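Local coordinates for piwi domain-containing protein (Vanderwaltozyma polyspora, PDB 5THE), which probably binds RNA as part of a budding-yeast Argonaute, of which this chain is the C-terminal lobe containing the Piwi domain, at residues A[301-306]-A[311-316]; A[322-327]-A[334-339]; A[357-362]-A[381-386]. All coordinates share one frame; numbering follows the deposited sequence.

Interaction 1: A[301-306]-A[311-316]; sequences DYMLQD and EIITNV
Met303 and Gln305, near the end of strand 300-305, face a loop that turns sharply: Ile313 is the centre of an inverse gamma turn and also begins a type I beta turn ending at Val316, and the CA atoms of Gln305 and Ile313 lie 7.0 Å apart. Met303 has CG wedged between its backbone N and carbonyl carbon (chi1 62°), and from there its unbranched chain runs out straight. Its methyl, CE, thereby reaches the loop, pressing tightly on CG2 of Ile313 and standing 3.3 Å from the backbone O of Asn315. The two-ended amide of Gln305 does the polar work. A bend at chi2 (-92°) turns the amide to the loop, where NE2 donates to Ile312 O (2.8 Å, 156°), well above the carbonyl plane. At the other end, OE1 of Gln305 accepts from a water 2.7 Å away, and that water in turn accepts from Asn315 N, so one amide serves two points of the loop. Ile313 N is taken by Glu358 of helix 351-373, while Asp306 forms a salt bridge with Lys531. The arrangement belongs to the RNase H-like fold of Piwi domains, where the antiparallel strands 264-274, 282-289 and 300-305 lead through this loop into helix 320-329.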
ATOM      1  N   ASP A 301      -5.999  -5.651   8.477  1.00 27.43           N
ATOM      2  CA  ASP A 301      -7.390  -5.920   8.772  1.00 26.18           C
ATOM      3  C   ASP A 301      -8.195  -4.660   8.508  1.00 24.65           C
ATOM      4  O   ASP A 301      -7.661  -3.554   8.506  1.00 23.32           O
ATOM      5  CB  ASP A 301      -7.572  -6.384  10.217  1.00 27.08           C
ATOM      6  CG  ASP A 301      -7.127  -7.808  10.417  1.00 30.00           C
ATOM      7  OD1 ASP A 301      -7.651  -8.693   9.706  1.00 30.51           O
ATOM      8  OD2 ASP A 301      -6.244  -8.039  11.268  1.00 36.97           O
ATOM      9  N   TYR A 302      -9.493  -4.841   8.270  1.00 24.90           N
ATOM     10  CA  TYR A 302     -10.417  -3.722   8.157  1.00 24.20           C
ATOM     11  C   TYR A 302     -11.590  -3.956   9.106  1.00 26.87           C
ATOM     12  O   TYR A 302     -11.836  -5.077   9.551  1.00 23.07           O
ATOM     13  CB  TYR A 302     -10.938  -3.545   6.717  1.00 23.35           C
ATOM     14  CG  TYR A 302     -11.583  -4.799   6.206  1.00 27.04           C
ATOM     15  CD1 TYR A 302     -12.879  -5.156   6.601  1.00 23.12           C
ATOM     16  CD2 TYR A 302     -10.898  -5.648   5.353  1.00 23.19           C
ATOM     17  CE1 TYR A 302     -13.460  -6.332   6.158  1.00 24.11           C
ATOM     18  CE2 TYR A 302     -11.471  -6.818   4.905  1.00 25.13           C
ATOM     19  CZ  TYR A 302     -12.743  -7.159   5.305  1.00 26.92           C
ATOM     20  OH  TYR A 302     -13.285  -8.337   4.838  1.00 25.76           O
ATOM     21  N   MET A 303     -12.327  -2.889   9.394  1.00 27.85           N
ATOM     22  CA  MET A 303     -13.561  -3.024  10.151  1.00 31.50           C
ATOM     23  C   MET A 303     -14.496  -1.887   9.773  1.00 28.33           C
ATOM     24  O   MET A 303     -14.069  -0.836   9.284  1.00 28.25           O
ATOM     25  CB  MET A 303     -13.310  -3.020  11.662  1.00 29.92           C
ATOM     26  CG  MET A 303     -12.696  -1.728  12.150  1.00 33.26           C
ATOM     27  SD  MET A 303     -12.350  -1.838  13.908  1.00 39.18           S
ATOM     28  CE  MET A 303     -11.623  -0.257  14.189  1.00 36.61           C
ATOM     29  N   LEU A 304     -15.783  -2.126   9.983  1.00 23.47           N
ATOM     30  CA  LEU A 304     -16.789  -1.097   9.788  1.00 25.81           C
ATOM     31  C   LEU A 304     -16.783  -0.176  11.000  1.00 27.48           C
ATOM     32  O   LEU A 304     -16.772  -0.652  12.137  1.00 28.34           O
ATOM     33  CB  LEU A 304     -18.167  -1.736   9.612  1.00 21.74           C
ATOM     34  CG  LEU A 304     -19.244  -0.810   9.060  1.00 28.61           C
ATOM     35  CD1 LEU A 304     -18.896  -0.384   7.640  1.00 25.09           C
ATOM     36  CD2 LEU A 304     -20.597  -1.499   9.100  1.00 26.01           C
ATOM     37  N   GLN A 305     -16.766   1.133  10.762  1.00 27.06           N
ATOM     38  CA  GLN A 305     -16.839   2.085  11.863  1.00 32.04           C
ATOM     39  C   GLN A 305     -18.240   2.083  12.472  1.00 37.64           C
ATOM     40  O   GLN A 305     -19.174   1.460  11.961  1.00 34.23           O
ATOM     41  CB  GLN A 305     -16.487   3.490  11.387  1.00 26.11           C
ATOM     42  CG  GLN A 305     -15.036   3.667  10.979  1.00 26.47           C
ATOM     43  CD  GLN A 305     -14.185   4.142  12.133  1.00 33.22           C
ATOM     44  OE1 GLN A 305     -13.750   3.345  12.971  1.00 39.82           O
ATOM     45  NE2 GLN A 305     -13.950   5.447  12.195  1.00 32.80           N
ATOM     46  N   ASP A 306     -18.394   2.852  13.556  1.00 42.95           N
ATOM     47  CA  ASP A 306     -19.629   2.871  14.332  1.00 40.00           C
ATOM     48  C   ASP A 306     -20.722   3.732  13.717  1.00 40.95           C
ATOM     49  O   ASP A 306     -21.897   3.502  14.006  1.00 44.53           O
ATOM     50  CB  ASP A 306     -19.342   3.361  15.752  1.00 44.18           C
ATOM     51  CG  ASP A 306     -18.625   2.323  16.589  1.00 47.13           C
ATOM     52  OD1 ASP A 306     -18.814   1.122  16.323  1.00 47.85           O
ATOM     53  OD2 ASP A 306     -17.877   2.705  17.513  1.00 51.14           O
ATOM     54  N   GLU A 311     -14.549   9.866  11.438  1.00 30.49           N
ATOM     55  CA  GLU A 311     -13.139   9.965  11.075  1.00 40.59           C
ATOM     56  C   GLU A 311     -12.208   9.274  12.063  1.00 39.46           C
ATOM     57  O   GLU A 311     -11.154   8.776  11.654  1.00 47.33           O
ATOM     58  CB  GLU A 311     -12.724  11.431  10.949  1.00 50.19           C
ATOM     59  CG  GLU A 311     -13.573  12.253   9.996  1.00 65.85           C
ATOM     60  CD  GLU A 311     -12.920  13.578   9.646  1.00 77.36           C
ATOM     61  OE1 GLU A 311     -12.066  13.601   8.731  1.00 80.61           O
ATOM     62  OE2 GLU A 311     -13.248  14.592  10.300  1.00 80.58           O
ATOM     63  N   ILE A 312     -12.556   9.226  13.346  1.00 28.37           N
ATOM     64  CA  ILE A 312     -11.680   8.645  14.361  1.00 30.49           C
ATOM     65  C   ILE A 312     -11.931   7.145  14.431  1.00 35.25           C
ATOM     66  O   ILE A 312     -13.084   6.698  14.528  1.00 33.09           O
ATOM     67  CB  ILE A 312     -11.898   9.310  15.732  1.00 32.25           C
ATOM     68  CG1 ILE A 312     -11.612  10.808  15.654  1.00 32.39           C
ATOM     69  CG2 ILE A 312     -11.018   8.669  16.780  1.00 30.55           C
ATOM     70  CD1 ILE A 312     -10.247  11.136  15.105  1.00 39.43           C
ATOM     71  N   ILE A 313     -10.854   6.363  14.352  1.00 35.39           N
ATOM     72  CA  ILE A 313     -10.951   4.910  14.457  1.00 34.14           C
ATOM     73  C   ILE A 313     -10.986   4.535  15.930  1.00 32.45           C
ATOM     74  O   ILE A 313      -9.940   4.260  16.536  1.00 31.30           O
ATOM     75  CB  ILE A 313      -9.780   4.186  13.760  1.00 30.70           C
ATOM     76  CG1 ILE A 313      -9.455   4.811  12.404  1.00 30.74           C
ATOM     77  CG2 ILE A 313     -10.114   2.735  13.605  1.00 25.85           C
ATOM     78  CD1 ILE A 313      -8.099   4.329  11.799  1.00 26.43           C
ATOM     79  N   THR A 314     -12.194   4.495  16.497  1.00 31.39           N
ATOM     80  CA  THR A 314     -12.359   4.352  17.942  1.00 37.50           C
ATOM     81  C   THR A 314     -11.691   3.096  18.474  1.00 39.51           C
ATOM     82  O   THR A 314     -11.076   3.116  19.546  1.00 45.10           O
ATOM     83  CB  THR A 314     -13.843   4.328  18.303  1.00 42.14           C
ATOM     84  OG1 THR A 314     -14.478   5.483  17.755  1.00 45.39           O
ATOM     85  CG2 THR A 314     -14.014   4.330  19.815  1.00 48.83           C
ATOM     86  N   ASN A 315     -11.827   1.988  17.765  1.00 33.18           N
ATOM     87  CA  ASN A 315     -11.318   0.715  18.241  1.00 36.56           C
ATOM     88  C   ASN A 315     -10.185   0.218  17.348  1.00 34.94           C
ATOM     89  O   ASN A 315     -10.083  -0.974  17.055  1.00 32.49           O
ATOM     90  CB  ASN A 315     -12.448  -0.309  18.341  1.00 43.63           C
ATOM     91  CG  ASN A 315     -12.169  -1.395  19.377  1.00 60.79           C
ATOM     92  OD1 ASN A 315     -11.222  -1.296  20.172  1.00 62.59           O
ATOM     93  ND2 ASN A 315     -12.996  -2.443  19.372  1.00 62.64           N
ATOM     94  N   VAL A 316      -9.308   1.138  16.920  1.00 34.35           N
ATOM     95  CA  VAL A 316      -8.172   0.752  16.085  1.00 28.98           C
ATOM     96  C   VAL A 316      -7.339  -0.308  16.799  1.00 35.49           C
ATOM     97  O   VAL A 316      -6.841  -1.254  16.176  1.00 33.06           O
ATOM     98  CB  VAL A 316      -7.338   1.995  15.692  1.00 28.00           C
ATOM     99  CG1 VAL A 316      -6.629   2.640  16.913  1.00 26.78           C
ATOM    100  CG2 VAL A 316      -6.316   1.641  14.612  1.00 27.43           C
TER
HETATM  101  O   HOH W   1     -13.374   2.016  15.341  1.00 42.64           O

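Interaction 2: A[322-327]-A[334-339]; sequences NRLKIY and KLPTKI
Lys334 meets Tyr327 through its backbone: its O lies in the plane of the ring, at the edge, 3.3 Å from CD1 of Tyr327. The lysine side chain leads off elsewhere. Leu335 then spreads its isobutyl group along the helix, CD2 resting 4.4 Å from CB of Leu324. Pro336 has the largest share on its segment. Its CD sits over one face of the Tyr327 ring, 3.6 Å from the centroid and 25° off the normal, in a CH-pi contact. CB of Pro336 lies 3.6 Å from CZ of Tyr327, so the proline lies across the aromatic ring from the CD1 side to CZ. The same proline CD also meets CD2 of Leu324 at 3.9 Å. Tyr327 reaches this place because CG is anti to its backbone N (chi1 180°), which sends the ring out from helix 320-329; its hydroxyl is hydrogen-bonded to Pro265 O. Leu324 packs in addition on Val366, Phe369 and Leu373 of helix 351-373. The loop leads from helix 320-329 into strand 339-344 of the RNase H-like Piwi domain. No hydrogen bond crosses between the segments. A proline fits such a site well, since it brings no N-H to a buried aromatic face, and its CD, polarised by the adjoining nitrogen, probably strengthens the CH-pi attraction.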
ATOM      1  N   ASN A 322      -3.780  -9.089  15.316  1.00 24.96           N
ATOM      2  CA  ASN A 322      -3.147  -9.779  14.195  1.00 28.73           C
ATOM      3  C   ASN A 322      -1.820  -9.149  13.808  1.00 25.19           C
ATOM      4  O   ASN A 322      -0.913  -9.862  13.368  1.00 26.12           O
ATOM      5  CB  ASN A 322      -4.082  -9.802  12.987  1.00 31.43           C
ATOM      6  CG  ASN A 322      -5.226 -10.753  13.180  1.00 32.67           C
ATOM      7  OD1 ASN A 322      -5.129 -11.670  13.987  1.00 31.27           O
ATOM      8  ND2 ASN A 322      -6.320 -10.539  12.456  1.00 28.52           N
ATOM      9  N   ARG A 323      -1.687  -7.823  13.918  1.00 26.21           N
ATOM     10  CA  ARG A 323      -0.377  -7.224  13.672  1.00 24.46           C
ATOM     11  C   ARG A 323       0.669  -7.855  14.577  1.00 26.15           C
ATOM     12  O   ARG A 323       1.777  -8.178  14.133  1.00 24.69           O
ATOM     13  CB  ARG A 323      -0.412  -5.708  13.887  1.00 25.51           C
ATOM     14  CG  ARG A 323      -1.686  -5.015  13.388  1.00 23.56           C
ATOM     15  CD  ARG A 323      -1.647  -4.760  11.893  1.00 21.99           C
ATOM     16  NE  ARG A 323      -1.702  -5.974  11.078  1.00 24.12           N
ATOM     17  CZ  ARG A 323      -2.799  -6.709  10.926  1.00 26.04           C
ATOM     18  NH1 ARG A 323      -3.909  -6.361  11.562  1.00 27.13           N
ATOM     19  NH2 ARG A 323      -2.786  -7.788  10.156  1.00 21.66           N
ATOM     20  N   LEU A 324       0.321  -8.064  15.851  1.00 21.24           N
ATOM     21  CA  LEU A 324       1.279  -8.651  16.786  1.00 23.76           C
ATOM     22  C   LEU A 324       1.513 -10.125  16.486  1.00 24.96           C
ATOM     23  O   LEU A 324       2.657 -10.589  16.499  1.00 25.13           O
ATOM     24  CB  LEU A 324       0.785  -8.478  18.219  1.00 26.71           C
ATOM     25  CG  LEU A 324       0.700  -7.051  18.764  1.00 29.21           C
ATOM     26  CD1 LEU A 324       0.150  -7.068  20.182  1.00 26.01           C
ATOM     27  CD2 LEU A 324       2.061  -6.422  18.727  1.00 24.62           C
ATOM     28  N   LYS A 325       0.439 -10.874  16.223  1.00 21.40           N
ATOM     29  CA  LYS A 325       0.568 -12.306  15.962  1.00 23.83           C
ATOM     30  C   LYS A 325       1.457 -12.571  14.760  1.00 19.90           C
ATOM     31  O   LYS A 325       2.329 -13.444  14.798  1.00 26.06           O
ATOM     32  CB  LYS A 325      -0.811 -12.930  15.728  1.00 24.25           C
ATOM     33  CG  LYS A 325      -1.614 -13.231  16.982  1.00 30.50           C
ATOM     34  CD  LYS A 325      -3.024 -13.708  16.590  1.00 33.89           C
ATOM     35  CE  LYS A 325      -3.729 -14.381  17.742  1.00 40.62           C
ATOM     36  NZ  LYS A 325      -5.075 -14.913  17.354  1.00 37.10           N
ATOM     37  N   ILE A 326       1.227 -11.847  13.669  1.00 24.81           N
ATOM     38  CA  ILE A 326       2.008 -12.070  12.463  1.00 31.01           C
ATOM     39  C   ILE A 326       3.450 -11.653  12.688  1.00 26.62           C
ATOM     40  O   ILE A 326       4.387 -12.367  12.306  1.00 22.47           O
ATOM     41  CB  ILE A 326       1.382 -11.323  11.270  1.00 31.73           C
ATOM     42  CG1 ILE A 326      -0.053 -11.816  11.049  1.00 26.07           C
ATOM     43  CG2 ILE A 326       2.232 -11.546  10.024  1.00 27.43           C
ATOM     44  CD1 ILE A 326      -0.836 -11.020  10.005  1.00 28.35           C
ATOM     45  N   TYR A 327       3.654 -10.493  13.318  1.00 18.46           N
ATOM     46  CA  TYR A 327       5.014 -10.072  13.629  1.00 20.67           C
ATOM     47  C   TYR A 327       5.736 -11.153  14.418  1.00 23.19           C
ATOM     48  O   TYR A 327       6.894 -11.494  14.132  1.00 22.54           O
ATOM     49  CB  TYR A 327       4.995  -8.768  14.422  1.00 23.48           C
ATOM     50  CG  TYR A 327       6.375  -8.262  14.798  1.00 26.77           C
ATOM     51  CD1 TYR A 327       7.090  -8.824  15.862  1.00 23.66           C
ATOM     52  CD2 TYR A 327       6.958  -7.221  14.092  1.00 22.54           C
ATOM     53  CE1 TYR A 327       8.348  -8.353  16.212  1.00 22.99           C
ATOM     54  CE2 TYR A 327       8.221  -6.749  14.422  1.00 27.59           C
ATOM     55  CZ  TYR A 327       8.904  -7.315  15.484  1.00 22.66           C
ATOM     56  OH  TYR A 327      10.145  -6.832  15.808  1.00 24.80           O
ATOM     57  N   LYS A 334       9.179 -13.163  19.399  1.00 23.97           N
ATOM     58  CA  LYS A 334       9.310 -11.834  19.990  1.00 27.52           C
ATOM     59  C   LYS A 334       8.227 -10.888  19.477  1.00 30.37           C
ATOM     60  O   LYS A 334       7.873 -10.911  18.295  1.00 27.13           O
ATOM     61  CB  LYS A 334      10.689 -11.244  19.675  1.00 24.95           C
ATOM     62  CG  LYS A 334      11.879 -12.084  20.164  1.00 28.94           C
ATOM     63  CD  LYS A 334      12.048 -11.951  21.651  1.00 34.25           C
ATOM     64  CE  LYS A 334      13.294 -12.654  22.137  1.00 42.41           C
ATOM     65  NZ  LYS A 334      13.399 -12.532  23.618  1.00 48.01           N
ATOM     66  N   LEU A 335       7.701 -10.060  20.376  1.00 29.88           N
ATOM     67  CA  LEU A 335       6.860  -8.935  19.996  1.00 20.94           C
ATOM     68  C   LEU A 335       7.738  -7.739  19.655  1.00 20.54           C
ATOM     69  O   LEU A 335       8.889  -7.670  20.086  1.00 27.27           O
ATOM     70  CB  LEU A 335       5.925  -8.570  21.138  1.00 18.93           C
ATOM     71  CG  LEU A 335       5.007  -9.701  21.595  1.00 24.47           C
ATOM     72  CD1 LEU A 335       4.165  -9.266  22.780  1.00 26.93           C
ATOM     73  CD2 LEU A 335       4.200 -10.198  20.401  1.00 24.17           C
ATOM     74  N   PRO A 336       7.239  -6.787  18.870  1.00 22.80           N
ATOM     75  CA  PRO A 336       8.051  -5.611  18.561  1.00 23.16           C
ATOM     76  C   PRO A 336       8.296  -4.773  19.806  1.00 26.31           C
ATOM     77  O   PRO A 336       7.503  -4.766  20.754  1.00 22.10           O
ATOM     78  CB  PRO A 336       7.216  -4.847  17.524  1.00 30.05           C
ATOM     79  CG  PRO A 336       5.822  -5.348  17.689  1.00 28.43           C
ATOM     80  CD  PRO A 336       5.930  -6.761  18.192  1.00 24.21           C
ATOM     81  N   THR A 337       9.434  -4.094  19.811  1.00 22.98           N
ATOM     82  CA  THR A 337       9.764  -3.214  20.913  1.00 27.96           C
ATOM     83  C   THR A 337       9.547  -1.746  20.580  1.00 29.12           C
ATOM     84  O   THR A 337       9.683  -0.905  21.474  1.00 28.34           O
ATOM     85  CB  THR A 337      11.214  -3.448  21.371  1.00 26.39           C
ATOM     86  OG1 THR A 337      12.115  -3.189  20.286  1.00 26.36           O
ATOM     87  CG2 THR A 337      11.391  -4.900  21.843  1.00 27.07           C
ATOM     88  N   LYS A 338       9.203  -1.424  19.330  1.00 27.03           N
ATOM     89  CA  LYS A 338       8.820  -0.078  18.919  1.00 27.52           C
ATOM     90  C   LYS A 338       7.712  -0.196  17.887  1.00 27.89           C
ATOM     91  O   LYS A 338       7.722  -1.107  17.055  1.00 23.83           O
ATOM     92  CB  LYS A 338       9.988   0.717  18.297  1.00 26.95           C
ATOM     93  CG  LYS A 338      11.145   1.051  19.238  1.00 24.85           C
ATOM     94  CD  LYS A 338      12.169   1.914  18.502  1.00 25.96           C
ATOM     95  CE  LYS A 338      13.374   2.231  19.381  1.00 33.99           C
ATOM     96  NZ  LYS A 338      12.952   2.960  20.599  1.00 40.47           N
ATOM     97  N   ILE A 339       6.770   0.746  17.929  1.00 23.26           N
ATOM     98  CA  ILE A 339       5.658   0.789  16.986  1.00 26.09           C
ATOM     99  C   ILE A 339       5.644   2.157  16.313  1.00 25.04           C
ATOM    100  O   ILE A 339       5.751   3.191  16.982  1.00 22.10           O
ATOM    101  CB  ILE A 339       4.313   0.502  17.686  1.00 28.36           C
ATOM    102  CG1 ILE A 339       4.344  -0.883  18.341  1.00 29.03           C
ATOM    103  CG2 ILE A 339       3.162   0.592  16.732  1.00 22.02           C
ATOM    104  CD1 ILE A 339       3.061  -1.213  19.104  1.00 30.91           C
TER

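Interaction 3: A[357-362]-A[381-386]; sequences IEVKSI and PPVTCI
Val359, on helix 357-362, has its CB turned toward strand 383-386, and the two methyls branching there divide the work. CG1, anti to the backbone N (chi1 175°), reaches CG1 of Val383 at 4.3 Å. CG2, beside the backbone N, goes to the next residue on the same face of the strand: it lies 3.8 Å from CB of Cys385 and 4.2 Å from its SG. One turn farther along the helix, Ile362 adds its CG2, which lies 4.3 Å from CG2 of Val383, so the two methyls of that valine each meet a different helix residue. Helix and strand run nearly antiparallel, their axes at 152° and 10.0 Å apart at closest approach. Alternation in the strand turns Val383 and Cys385 to the helix and sends Thr384 the other way, where its hydroxyl is hydrogen-bonded to Asp459 and Asn461. The helix is the middle of the beta-alpha-beta unit of strand 339-344, helix 351-373 and strand 383-389. Short beta-branched residues suit this interface, offering compact methyls close to the backbone, and the small cysteine also touches Tyr341 and Tyr458. With no hydrogen bond between the segments, the contact rests on dispersion and the burial of apolar surface, which fix the spacing less strictly than directed bonds would.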
ATOM      1  N   ILE A 357      -7.550   9.180  21.400  1.00 26.04           N
ATOM      2  CA  ILE A 357      -8.376   8.004  21.174  1.00 27.24           C
ATOM      3  C   ILE A 357      -7.579   6.882  20.538  1.00 29.96           C
ATOM      4  O   ILE A 357      -7.520   5.772  21.072  1.00 29.38           O
ATOM      5  CB  ILE A 357      -9.625   8.342  20.330  1.00 26.11           C
ATOM      6  CG1 ILE A 357     -10.438   9.464  20.983  1.00 32.57           C
ATOM      7  CG2 ILE A 357     -10.464   7.064  20.121  1.00 29.60           C
ATOM      8  CD1 ILE A 357     -10.875   9.127  22.385  1.00 36.13           C
ATOM      9  N   GLU A 358      -6.994   7.134  19.365  1.00 31.00           N
ATOM     10  CA  GLU A 358      -6.390   6.059  18.587  1.00 27.73           C
ATOM     11  C   GLU A 358      -5.049   5.623  19.167  1.00 24.74           C
ATOM     12  O   GLU A 358      -4.814   4.427  19.347  1.00 25.90           O
ATOM     13  CB  GLU A 358      -6.238   6.485  17.122  1.00 26.53           C
ATOM     14  CG  GLU A 358      -7.556   6.727  16.411  1.00 26.71           C
ATOM     15  CD  GLU A 358      -7.385   7.170  14.955  1.00 32.03           C
ATOM     16  OE1 GLU A 358      -8.350   7.735  14.391  1.00 33.94           O
ATOM     17  OE2 GLU A 358      -6.292   6.953  14.370  1.00 25.10           O
ATOM     18  N   VAL A 359      -4.153   6.565  19.483  1.00 25.41           N
ATOM     19  CA  VAL A 359      -2.879   6.153  20.078  1.00 23.88           C
ATOM     20  C   VAL A 359      -3.122   5.468  21.423  1.00 30.98           C
ATOM     21  O   VAL A 359      -2.553   4.405  21.708  1.00 24.99           O
ATOM     22  CB  VAL A 359      -1.911   7.347  20.210  1.00 28.52           C
ATOM     23  CG1 VAL A 359      -0.638   6.920  20.950  1.00 28.98           C
ATOM     24  CG2 VAL A 359      -1.558   7.911  18.846  1.00 29.15           C
ATOM     25  N   LYS A 360      -4.000   6.045  22.254  1.00 26.93           N
ATOM     26  CA  LYS A 360      -4.384   5.397  23.510  1.00 26.50           C
ATOM     27  C   LYS A 360      -4.976   4.014  23.267  1.00 27.24           C
ATOM     28  O   LYS A 360      -4.694   3.070  24.012  1.00 25.26           O
ATOM     29  CB  LYS A 360      -5.393   6.263  24.270  1.00 27.11           C
ATOM     30  CG  LYS A 360      -5.917   5.614  25.563  1.00 27.59           C
ATOM     31  CD  LYS A 360      -6.997   6.472  26.236  1.00 38.56           C
ATOM     32  CE  LYS A 360      -7.774   5.651  27.261  1.00 48.78           C
ATOM     33  NZ  LYS A 360      -8.522   6.479  28.237  1.00 53.43           N
ATOM     34  N   SER A 361      -5.804   3.873  22.234  1.00 28.09           N
ATOM     35  CA  SER A 361      -6.359   2.560  21.935  1.00 27.86           C
ATOM     36  C   SER A 361      -5.261   1.564  21.583  1.00 25.28           C
ATOM     37  O   SER A 361      -5.316   0.398  21.989  1.00 30.12           O
ATOM     38  CB  SER A 361      -7.372   2.664  20.802  1.00 21.49           C
ATOM     39  OG  SER A 361      -7.782   1.371  20.402  1.00 29.77           O
ATOM     40  N   ILE A 362      -4.249   2.007  20.835  1.00 25.46           N
ATOM     41  CA  ILE A 362      -3.142   1.119  20.492  1.00 25.21           C
ATOM     42  C   ILE A 362      -2.404   0.679  21.751  1.00 26.57           C
ATOM     43  O   ILE A 362      -2.136  -0.511  21.947  1.00 30.26           O
ATOM     44  CB  ILE A 362      -2.194   1.803  19.488  1.00 25.09           C
ATOM     45  CG1 ILE A 362      -2.889   1.944  18.131  1.00 29.64           C
ATOM     46  CG2 ILE A 362      -0.898   1.017  19.349  1.00 26.60           C
ATOM     47  CD1 ILE A 362      -2.109   2.766  17.122  1.00 29.96           C
ATOM     48  N   PRO A 381       5.119  -1.231  24.483  1.00 26.26           N
ATOM     49  CA  PRO A 381       6.125  -0.717  23.531  1.00 25.25           C
ATOM     50  C   PRO A 381       5.894   0.753  23.222  1.00 29.10           C
ATOM     51  O   PRO A 381       4.745   1.195  23.083  1.00 27.17           O
ATOM     52  CB  PRO A 381       5.911  -1.591  22.282  1.00 26.60           C
ATOM     53  CG  PRO A 381       4.448  -1.998  22.356  1.00 27.53           C
ATOM     54  CD  PRO A 381       4.116  -2.102  23.832  1.00 27.24           C
ATOM     55  N   PRO A 382       6.959   1.543  23.083  1.00 26.04           N
ATOM     56  CA  PRO A 382       6.781   2.966  22.740  1.00 24.19           C
ATOM     57  C   PRO A 382       6.249   3.161  21.323  1.00 24.65           C
ATOM     58  O   PRO A 382       6.650   2.476  20.378  1.00 25.60           O
ATOM     59  CB  PRO A 382       8.195   3.545  22.888  1.00 26.53           C
ATOM     60  CG  PRO A 382       9.132   2.349  22.711  1.00 21.64           C
ATOM     61  CD  PRO A 382       8.376   1.175  23.266  1.00 25.53           C
ATOM     62  N   VAL A 383       5.365   4.137  21.176  1.00 24.76           N
ATOM     63  CA  VAL A 383       4.665   4.388  19.925  1.00 26.31           C
ATOM     64  C   VAL A 383       5.085   5.745  19.364  1.00 29.49           C
ATOM     65  O   VAL A 383       5.237   6.722  20.106  1.00 23.93           O
ATOM     66  CB  VAL A 383       3.142   4.329  20.148  1.00 26.36           C
ATOM     67  CG1 VAL A 383       2.392   4.665  18.868  1.00 28.57           C
ATOM     68  CG2 VAL A 383       2.739   2.941  20.681  1.00 25.02           C
ATOM     69  N   THR A 384       5.275   5.805  18.052  1.00 25.11           N
ATOM     70  CA  THR A 384       5.358   7.075  17.340  1.00 21.40           C
ATOM     71  C   THR A 384       4.174   7.123  16.390  1.00 25.12           C
ATOM     72  O   THR A 384       3.916   6.149  15.674  1.00 24.69           O
ATOM     73  CB  THR A 384       6.674   7.221  16.563  1.00 24.44           C
ATOM     74  OG1 THR A 384       7.787   7.223  17.468  1.00 23.80           O
ATOM     75  CG2 THR A 384       6.670   8.545  15.764  1.00 22.78           C
ATOM     76  N   CYS A 385       3.451   8.237  16.379  1.00 21.56           N
ATOM     77  CA  CYS A 385       2.348   8.424  15.443  1.00 19.81           C
ATOM     78  C   CYS A 385       2.669   9.535  14.441  1.00 23.84           C
ATOM     79  O   CYS A 385       3.066  10.643  14.824  1.00 25.60           O
ATOM     80  CB  CYS A 385       1.046   8.735  16.189  1.00 22.28           C
ATOM     81  SG  CYS A 385      -0.301   9.195  15.084  1.00 28.34           S
ATOM     82  N   ILE A 386       2.477   9.243  13.156  1.00 23.10           N
ATOM     83  CA  ILE A 386       2.657  10.236  12.106  1.00 22.35           C
ATOM     84  C   ILE A 386       1.400  10.296  11.256  1.00 20.63           C
ATOM     85  O   ILE A 386       0.947   9.275  10.728  1.00 23.54           O
ATOM     86  CB  ILE A 386       3.879   9.938  11.220  1.00 23.24           C
ATOM     87  CG1 ILE A 386       5.150   9.946  12.071  1.00 25.42           C
ATOM     88  CG2 ILE A 386       3.961  10.978  10.083  1.00 20.42           C
ATOM     89  CD1 ILE A 386       6.416   9.680  11.272  1.00 30.99           C
TER

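The three contacts follow one another along the Piwi domain. Interaction 1 is partly buried and mixes a hydrogen bond and a bridging water with methionine packing, as fits a loop leaving a strand, whereas interactions 2 and 3 are buried and bind without hydrogen bonds between their segments. Interaction 2 relies on an aromatic face and interaction 3 on aliphatic methyls. They are joined to each other directly: Asp301 of interaction 1 makes a salt bridge with Arg323 and probably a hydrogen bond with Asn322 of interaction 2, Ile312 of interaction 1 packs on Ile357 of interaction 3, and Ile339 of interaction 2 pairs through its backbone with Pro382 and Thr384 of interaction 3. Helix 351-373 borders all three.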